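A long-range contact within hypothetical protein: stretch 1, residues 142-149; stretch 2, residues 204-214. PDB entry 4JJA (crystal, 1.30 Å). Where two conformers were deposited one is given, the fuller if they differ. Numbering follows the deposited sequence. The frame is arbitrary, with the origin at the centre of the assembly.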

# COMPACT_ATOMS: atom_id res chain seq x y z
N ARG A 142 3.89 0.00 11.88
CA ARG A 142 4.77 0.96 11.22
C ARG A 142 3.91 2.10 10.71
O ARG A 142 2.73 1.93 10.44
CB ARG A 142 5.57 0.33 10.09
CG ARG A 142 6.59 -0.69 10.59
CD ARG A 142 7.44 -1.27 9.46
NE ARG A 142 8.32 -2.31 10.03
CZ ARG A 142 9.62 -2.23 10.17
NH1 ARG A 142 10.30 -1.17 9.72
NH2 ARG A 142 10.26 -3.23 10.75
N PRO A 143 4.52 3.27 10.55
CA PRO A 143 3.76 4.40 10.03
C PRO A 143 3.19 4.20 8.65
O PRO A 143 3.73 3.42 7.87
CB PRO A 143 4.80 5.55 10.00
CG PRO A 143 5.74 5.20 11.08
CD PRO A 143 5.86 3.69 10.96
N ASN A 144 2.10 4.91 8.38
CA ASN A 144 1.60 5.07 7.02
C ASN A 144 2.19 6.37 6.50
O ASN A 144 1.88 7.43 7.04
CB ASN A 144 0.07 5.12 7.06
CG ASN A 144 -0.55 5.29 5.69
OD1 ASN A 144 0.14 5.61 4.71
ND2 ASN A 144 -1.89 5.16 5.65
N PRO A 145 3.05 6.33 5.46
CA PRO A 145 3.64 7.57 4.97
C PRO A 145 2.63 8.51 4.33
O PRO A 145 2.90 9.68 4.14
CB PRO A 145 4.67 7.09 3.94
CG PRO A 145 4.08 5.78 3.44
CD PRO A 145 3.46 5.15 4.65
N ASN A 146 1.46 7.97 4.00
CA ASN A 146 0.30 8.72 3.51
C ASN A 146 -0.84 8.71 4.56
O ASN A 146 -2.01 8.79 4.22
CB ASN A 146 -0.16 8.16 2.14
CG ASN A 146 0.74 8.61 1.03
OD1 ASN A 146 0.94 9.83 0.83
ND2 ASN A 146 1.22 7.67 0.21
N GLY A 147 -0.46 8.67 5.82
CA GLY A 147 -1.40 8.62 6.93
C GLY A 147 -1.98 9.95 7.33
O GLY A 147 -2.81 9.98 8.24
N HIS A 148 -1.55 11.01 6.67
CA HIS A 148 -1.89 12.36 7.04
C HIS A 148 -3.19 12.84 6.42
O HIS A 148 -3.62 13.97 6.71
CB HIS A 148 -0.75 13.33 6.68
CG HIS A 148 -0.33 13.25 5.25
ND1 HIS A 148 0.32 12.14 4.74
CD2 HIS A 148 -0.47 14.11 4.21
CE1 HIS A 148 0.55 12.33 3.45
NE2 HIS A 148 0.09 13.53 3.10
N TYR A 149 -3.81 12.04 5.56
CA TYR A 149 -5.07 12.42 4.95
C TYR A 149 -5.85 11.21 4.56
O TYR A 149 -5.36 10.10 4.58
CB TYR A 149 -4.88 13.37 3.77
CG TYR A 149 -4.26 12.83 2.50
CD1 TYR A 149 -2.99 12.30 2.45
CD2 TYR A 149 -4.99 12.89 1.29
CE1 TYR A 149 -2.44 11.87 1.21
CE2 TYR A 149 -4.45 12.48 0.11
CZ TYR A 149 -3.17 11.99 0.06
OH TYR A 149 -2.65 11.64 -1.16
N ASN A 204 5.72 8.27 19.33
CA ASN A 204 6.07 9.55 18.68
C ASN A 204 5.51 9.62 17.28
O ASN A 204 6.17 10.03 16.34
CB ASN A 204 7.59 9.76 18.69
CG ASN A 204 8.18 9.66 20.08
OD1 ASN A 204 7.54 10.06 21.09
ND2 ASN A 204 9.39 9.12 20.15
N TYR A 205 4.25 9.22 17.18
CA TYR A 205 3.57 9.15 15.86
C TYR A 205 2.13 9.61 15.97
O TYR A 205 1.38 9.14 16.82
CB TYR A 205 3.60 7.70 15.33
CG TYR A 205 2.98 7.56 13.96
CD1 TYR A 205 3.53 8.17 12.85
CD2 TYR A 205 1.85 6.78 13.76
CE1 TYR A 205 2.89 8.07 11.62
CE2 TYR A 205 1.22 6.66 12.51
CZ TYR A 205 1.78 7.27 11.44
OH TYR A 205 1.15 7.16 10.19
N THR A 206 1.76 10.57 15.11
CA THR A 206 0.40 11.03 14.95
C THR A 206 0.05 10.90 13.47
O THR A 206 0.93 10.72 12.62
CB THR A 206 0.22 12.51 15.36
OG1 THR A 206 0.88 13.31 14.39
CG2 THR A 206 0.78 12.75 16.78
N HIS A 207 -1.21 11.14 13.16
CA HIS A 207 -1.67 11.27 11.75
C HIS A 207 -1.35 12.61 11.08
O HIS A 207 -1.90 12.96 10.02
CB HIS A 207 -3.13 10.91 11.63
CG HIS A 207 -3.39 9.45 11.79
ND1 HIS A 207 -3.23 8.56 10.74
CD2 HIS A 207 -3.75 8.71 12.87
CE1 HIS A 207 -3.51 7.34 11.18
NE2 HIS A 207 -3.82 7.40 12.46
N GLN A 208 -0.46 13.36 11.70
CA GLN A 208 0.30 14.42 10.98
C GLN A 208 1.75 14.16 10.77
O GLN A 208 2.39 14.89 10.00
CB GLN A 208 0.14 15.75 11.73
CG GLN A 208 -1.22 16.34 11.59
CD GLN A 208 -1.34 17.69 12.28
OE1 GLN A 208 -0.79 18.68 11.79
NE2 GLN A 208 -2.01 17.74 13.41
N THR A 209 2.30 13.12 11.42
CA THR A 209 3.70 12.84 11.28
C THR A 209 3.97 12.42 9.84
O THR A 209 3.26 11.56 9.31
CB THR A 209 4.11 11.69 12.18
OG1 THR A 209 3.76 12.00 13.53
CG2 THR A 209 5.61 11.34 12.07
N MSE A 210 5.03 12.92 9.24
CA MSE A 210 5.45 12.62 7.88
C MSE A 210 6.66 11.71 7.92
O MSE A 210 7.79 12.14 7.70
CB MSE A 210 5.75 13.90 7.10
CG MSE A 210 4.58 14.88 7.15
SE MSE A 210 2.86 14.22 6.56
CE MSE A 210 3.33 13.79 4.73
N TYR A 211 6.42 10.44 8.22
CA TYR A 211 7.47 9.45 8.28
C TYR A 211 8.01 9.16 6.93
O TYR A 211 7.25 8.94 5.99
CB TYR A 211 6.96 8.20 8.93
CG TYR A 211 7.95 7.06 9.04
CD1 TYR A 211 8.92 7.01 10.03
CD2 TYR A 211 7.88 5.97 8.18
CE1 TYR A 211 9.75 5.93 10.14
CE2 TYR A 211 8.69 4.88 8.29
CZ TYR A 211 9.63 4.85 9.31
OH TYR A 211 10.44 3.72 9.38
N ARG A 212 9.34 9.06 6.82
CA ARG A 212 10.04 8.76 5.58
C ARG A 212 10.60 7.35 5.65
O ARG A 212 11.15 6.95 6.66
CB ARG A 212 11.16 9.77 5.36
CG ARG A 212 10.61 11.14 5.12
CD ARG A 212 11.62 12.18 4.82
NE ARG A 212 12.18 12.19 3.52
CZ ARG A 212 11.68 12.87 2.49
NH1 ARG A 212 10.58 13.57 2.57
NH2 ARG A 212 12.35 12.85 1.38
N LEU A 213 10.39 6.58 4.61
CA LEU A 213 10.70 5.17 4.60
C LEU A 213 12.19 4.99 4.35
O LEU A 213 12.71 5.48 3.36
CB LEU A 213 9.94 4.47 3.48
CG LEU A 213 8.51 4.09 3.82
CD1 LEU A 213 7.61 5.12 4.36
CD2 LEU A 213 7.87 3.37 2.68
N PRO A 214 12.89 4.26 5.23
CA PRO A 214 14.32 4.05 5.00
C PRO A 214 14.63 3.11 3.86
O PRO A 214 15.72 3.20 3.27
CB PRO A 214 14.79 3.47 6.34
CG PRO A 214 13.52 2.78 6.93
CD PRO A 214 12.43 3.70 6.53
O HOH W 1 9.83 1.22 8.19
O HOH W 2 3.85 9.04 8.35
O HOH W 3 5.28 10.75 5.19
O HOH W 4 1.75 10.81 6.94

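Two irregular stretches, 142-149 and 204-214, are joined by two direct hydrogen bonds, a set of bridging waters and a run of proline, tyrosine and selenomethionine packing. In the shorter of the two direct bonds, H207 ND1 donates to G147 O at 2.9 Å; the carbonyl oxygen lies at the ring edge, near its plane, where the nitrogen's proton points. H207 NE2 is hydrogen-bonded elsewhere in the structure, so both ring nitrogens are engaged. In the second, N144 N donates to Y205 OH at 3.0 Å, which brings the phenol oxygen up to the turn formed by N144 to G147. That type I turn is closed by G147 N donating to N144 O (2.9 Å) and reinforced by N146 N donating to N144 OD1 (2.8 Å). G147 suits the tight space beside the tyrosine: an ideal CB here would lie 2.9 Å from Y205 OH, a clash. The partner stretch has its own type I turn, T206 to T209, in which T209 N donates to T206 O (3.0 Å) and T206 N to T209 OG1 (2.9 Å). Next to the histidine bond, H148 CA approaches H207 O to 3.0 Å in a nearly straight CA-H...O contact, where the two backbones run close together.

Waters bridge polar groups of the two stretches, waters 2 and 3 through backbone atoms alone. Water 2 accepts from Y211 N (2.9 Å) and lies within donating distance of N144 O (2.9 Å) and T209 O (2.8 Å). Water 3 donates to P145 O and to Y211 O, each oxygen 2.8 Å from its own. Water 4 links H148 ND1 and T209 O, both 2.9 Å from its oxygen, and water 1 joins R142 NH1 (2.9 Å) to Y211 OH (2.8 Å).

Packing centres on P143, whose CA-to-CB bond points toward the other stretch. Its CG sits over one face of the Y211 ring, 3.7 Å from the centroid and 17° off the normal, a CH-pi contact; CG also lies over a face of the Y205 ring, while P143 CB reaches Y205 CE1 at 3.6 Å. The proline thus touches both tyrosines. Further along, P145 CB meets L213 CD1 at 3.6 Å. The selenomethionine M210, with all three chi angles m, curls its end over one face of the H148 imidazole: CE is 3.4 Å from the centroid and SE 3.9 Å, pairing a CH-pi contact with a chalcogen-aromatic one.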